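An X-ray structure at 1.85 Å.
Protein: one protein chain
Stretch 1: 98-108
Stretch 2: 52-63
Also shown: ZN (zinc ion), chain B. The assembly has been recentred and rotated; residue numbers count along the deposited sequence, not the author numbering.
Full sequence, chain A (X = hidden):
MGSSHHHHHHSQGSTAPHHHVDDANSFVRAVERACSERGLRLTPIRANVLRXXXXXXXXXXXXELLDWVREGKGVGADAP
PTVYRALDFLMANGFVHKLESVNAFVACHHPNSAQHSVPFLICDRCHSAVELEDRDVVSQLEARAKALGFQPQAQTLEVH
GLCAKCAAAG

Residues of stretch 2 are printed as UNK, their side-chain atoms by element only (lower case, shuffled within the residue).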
# COMPACT_ATOMS: atom_id res chain seq x y z
N LYS A 98 8.48 5.40 1.34
CA LYS A 98 8.16 4.17 2.01
C LYS A 98 7.19 3.40 1.14
O LYS A 98 6.12 3.93 0.79
CB LYS A 98 7.53 4.40 3.39
CG LYS A 98 7.35 3.03 4.18
CD LYS A 98 6.57 3.29 5.49
CE LYS A 98 6.00 1.99 6.11
NZ LYS A 98 5.42 2.26 7.49
N LEU A 99 7.56 2.18 0.77
CA LEU A 99 6.68 1.28 0.01
C LEU A 99 5.79 0.53 0.98
O LEU A 99 6.27 -0.33 1.73
CB LEU A 99 7.52 0.32 -0.81
CG LEU A 99 8.40 1.09 -1.80
CD1 LEU A 99 9.32 0.14 -2.55
CD2 LEU A 99 7.52 1.98 -2.78
N GLU A 100 4.49 0.81 0.95
CA GLU A 100 3.63 0.25 1.98
C GLU A 100 3.43 -1.23 1.84
O GLU A 100 3.22 -1.90 2.86
CB GLU A 100 2.26 0.93 1.96
CG GLU A 100 2.38 2.39 2.09
CD GLU A 100 2.53 2.81 3.54
OE1 GLU A 100 2.34 1.95 4.41
OE2 GLU A 100 2.84 4.00 3.80
N SER A 101 3.46 -1.79 0.61
CA SER A 101 3.14 -3.21 0.54
C SER A 101 4.32 -4.12 0.91
O SER A 101 4.10 -5.33 1.10
CB SER A 101 2.62 -3.60 -0.85
OG SER A 101 3.60 -3.39 -1.83
N VAL A 102 5.55 -3.60 0.98
CA VAL A 102 6.67 -4.42 1.44
C VAL A 102 7.33 -3.85 2.69
O VAL A 102 8.31 -4.42 3.15
CB VAL A 102 7.74 -4.62 0.34
CG1 VAL A 102 7.23 -5.55 -0.74
CG2 VAL A 102 8.23 -3.29 -0.21
N ASN A 103 6.82 -2.74 3.23
CA ASN A 103 7.30 -2.13 4.47
C ASN A 103 8.80 -1.86 4.38
O ASN A 103 9.59 -2.32 5.21
CB ASN A 103 6.91 -2.99 5.71
CG ASN A 103 7.17 -2.26 7.03
OD1 ASN A 103 7.21 -1.03 7.05
ND2 ASN A 103 7.39 -3.00 8.12
N ALA A 104 9.20 -1.13 3.33
CA ALA A 104 10.60 -0.93 3.02
C ALA A 104 10.75 0.41 2.31
O ALA A 104 9.76 1.06 1.94
CB ALA A 104 11.19 -2.13 2.21
N PHE A 105 11.97 0.90 2.26
CA PHE A 105 12.26 2.28 1.86
C PHE A 105 13.15 2.29 0.64
O PHE A 105 14.00 1.41 0.49
CB PHE A 105 12.96 3.03 2.98
CG PHE A 105 12.14 3.11 4.23
CD1 PHE A 105 12.16 2.08 5.14
CD2 PHE A 105 11.23 4.17 4.42
CE1 PHE A 105 11.39 2.13 6.29
CE2 PHE A 105 10.43 4.23 5.54
CZ PHE A 105 10.49 3.20 6.49
N VAL A 106 12.99 3.31 -0.21
CA VAL A 106 13.77 3.43 -1.44
C VAL A 106 14.05 4.91 -1.60
O VAL A 106 13.26 5.76 -1.16
CB VAL A 106 13.06 2.86 -2.73
CG1 VAL A 106 13.03 1.35 -2.81
CG2 VAL A 106 11.60 3.46 -2.92
N ALA A 107 15.18 5.24 -2.22
CA ALA A 107 15.49 6.64 -2.45
C ALA A 107 14.67 7.14 -3.63
O ALA A 107 14.38 6.39 -4.58
CB ALA A 107 16.99 6.84 -2.71
N CYS A 108 14.24 8.40 -3.55
CA CYS A 108 13.56 8.96 -4.71
C CYS A 108 14.58 9.26 -5.82
O CYS A 108 15.58 9.95 -5.59
CB CYS A 108 12.79 10.22 -4.36
SG CYS A 108 11.98 11.02 -5.87
N UNK A 52 23.07 5.43 2.30
CA UNK A 52 22.88 4.00 2.45
C UNK A 52 21.65 3.51 1.68
O UNK A 52 21.70 2.47 1.01
c UNK A 52 24.05 3.69 4.77
c UNK A 52 23.76 3.45 6.27
c UNK A 52 25.11 2.73 4.23
c UNK A 52 22.74 3.63 3.94
N UNK A 53 20.53 4.23 1.77
CA UNK A 53 19.34 3.74 1.07
C UNK A 53 19.56 3.80 -0.44
O UNK A 53 19.28 2.84 -1.16
c UNK A 53 16.82 4.23 0.60
c UNK A 53 17.76 4.27 2.99
c UNK A 53 18.08 4.52 1.52
c UNK A 53 16.74 5.22 3.56
N UNK A 54 20.14 4.90 -0.93
CA UNK A 54 20.38 5.07 -2.36
C UNK A 54 21.32 4.00 -2.92
O UNK A 54 21.18 3.61 -4.09
c UNK A 54 20.94 6.47 -2.62
N UNK A 55 22.26 3.51 -2.13
CA UNK A 55 23.27 2.55 -2.55
C UNK A 55 22.77 1.12 -2.58
O UNK A 55 23.44 0.26 -3.18
o UNK A 55 25.64 3.78 -3.30
o UNK A 55 26.52 3.73 -1.26
c UNK A 55 24.48 2.57 -1.60
c UNK A 55 25.62 3.43 -2.10
N UNK A 56 21.65 0.82 -1.94
CA UNK A 56 21.25 -0.57 -1.80
C UNK A 56 20.66 -1.16 -3.09
O UNK A 56 20.87 -2.34 -3.38
c UNK A 56 20.27 -0.71 -0.64
N UNK A 57 19.91 -0.38 -3.87
CA UNK A 57 19.36 -0.97 -5.08
C UNK A 57 18.42 -2.16 -4.89
O UNK A 57 18.27 -2.98 -5.80
N UNK A 58 17.85 -2.30 -3.71
CA UNK A 58 16.58 -2.96 -3.46
C UNK A 58 15.97 -2.20 -2.29
O UNK A 58 16.71 -1.51 -1.57
c UNK A 58 17.28 -5.35 -4.21
c UNK A 58 16.77 -6.86 -6.19
c UNK A 58 16.17 -5.98 -5.07
n UNK A 58 16.77 -8.32 -5.76
c UNK A 58 16.76 -4.45 -3.10
N UNK A 59 14.66 -2.30 -2.04
CA UNK A 59 14.08 -1.60 -0.89
C UNK A 59 14.72 -2.08 0.40
O UNK A 59 14.99 -3.27 0.58
c UNK A 59 12.31 -2.15 -2.44
c UNK A 59 13.60 -2.84 -2.94
c UNK A 59 12.60 -1.97 -0.92
N UNK A 60 14.94 -1.14 1.30
CA UNK A 60 15.69 -1.39 2.53
C UNK A 60 14.71 -1.45 3.69
O UNK A 60 13.85 -0.57 3.81
c UNK A 60 16.71 -0.26 2.75
c UNK A 60 17.47 -0.44 4.08
c UNK A 60 17.65 -0.21 1.57
N UNK A 61 14.85 -2.46 4.55
CA UNK A 61 14.07 -2.52 5.78
C UNK A 61 14.67 -1.57 6.80
O UNK A 61 15.89 -1.34 6.83
c UNK A 61 11.90 -4.88 5.87
n UNK A 61 9.65 -5.48 5.57
c UNK A 61 14.07 -3.94 6.35
c UNK A 61 10.97 -5.47 4.90
c UNK A 61 13.33 -4.90 5.43
N UNK A 62 13.81 -1.00 7.65
CA UNK A 62 14.32 -0.12 8.70
C UNK A 62 15.40 -0.79 9.54
O UNK A 62 16.42 -0.16 9.84
c UNK A 62 13.18 0.38 9.58
N UNK A 63 15.19 -2.04 9.98
CA UNK A 63 16.24 -2.67 10.80
C UNK A 63 17.52 -2.94 10.01
O UNK A 63 18.61 -3.05 10.60
o UNK A 63 14.83 -8.10 7.71
c UNK A 63 15.03 -7.07 8.61
c UNK A 63 14.22 -5.36 9.99
c UNK A 63 15.76 -3.97 11.43
c UNK A 63 16.56 -5.82 9.91
c UNK A 63 15.51 -5.07 10.42
c UNK A 63 13.98 -6.36 9.08
c UNK A 63 16.32 -6.80 9.00
ZN ZN B . 10.15 10.07 -5.84
O HOH W 1 16.78 3.04 -3.23
O HOH W 2 10.94 -1.38 7.54

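Position 52 has four side-chain carbons, forked at the second. None reaches stretch 1. This is Leu-52, on the helix.

Position 53 also has four carbons, but the fork is at the first, and one arm is two carbons long. Its CB points toward stretch 1, and the one-carbon arm lies 3.4 Å from Ala-107 N. This is Ile-53. That arm is CG2; Ile-53 CD1 is 4.4 Å from Phe-105 CB.

Position 54 has a single carbon, its CB, 4.0 Å from Ala-107 CB. This is Ala-54.

Position 55 has two carbons, the second carrying two oxygens. This carboxylate is exposed and out of reach of stretch 1. It is Asp-55.

Position 56 has one carbon and no contact. It is Ala-56.

Position 57 has no side-chain atoms. Its phi is +61°, which by itself favours glycine, and it is the first residue to leave the helical conformation. It is Gly-57.

Position 58 has four carbons in a row ending in nitrogen. The CB points away from stretch 1, and the nitrogen is hydrogen-bonded elsewhere in the structure. This is Lys-58.

Position 59 has three carbons closing a ring onto the backbone N. Its CB packs 3.4 Å from Ala-104 CB. This is Pro-59. Its CG touches Val-106 CG1 at 3.6 Å and Leu-99 CD1 at 3.8 Å.

Position 60 has one carbon carrying two more. Its backbone forms two hydrogen bonds: its N donates to Phe-105 O at 2.8 Å, and its O accepts from Phe-105 N at 2.8 Å. This is Val-60.

Position 61 has four carbons in a row ending in nitrogen. The CB points away, but the chain's end comes back to the 102-103 turn. This is Lys-61. Its NZ donates to Val-102 O at 3.0 Å and to Asn-103 O at 3.2 Å.

Position 62 has one carbon, its CB, 4.1 Å from Phe-105 CE1. This is Ala-62. A water accepts from its N and donates to Asn-103 O.

Position 63 has one carbon, then a six-carbon ring bearing one oxygen. It does not reach stretch 1. It is Tyr-63.

The contact centres on a single antiparallel bridge, Phe-105 with Val-60. Pro-59 adds apolar packing beside it, and Lys-61 ties down backbone oxygens of the turn. The helix carrying Ile-53 and Ala-54 crosses the strand nearly at right angles, and both residues lie against Ala-107. A second water joins Ile-53 O to Ala-107 N.

Stretch 2 52-63: LIADAGKPVKAY
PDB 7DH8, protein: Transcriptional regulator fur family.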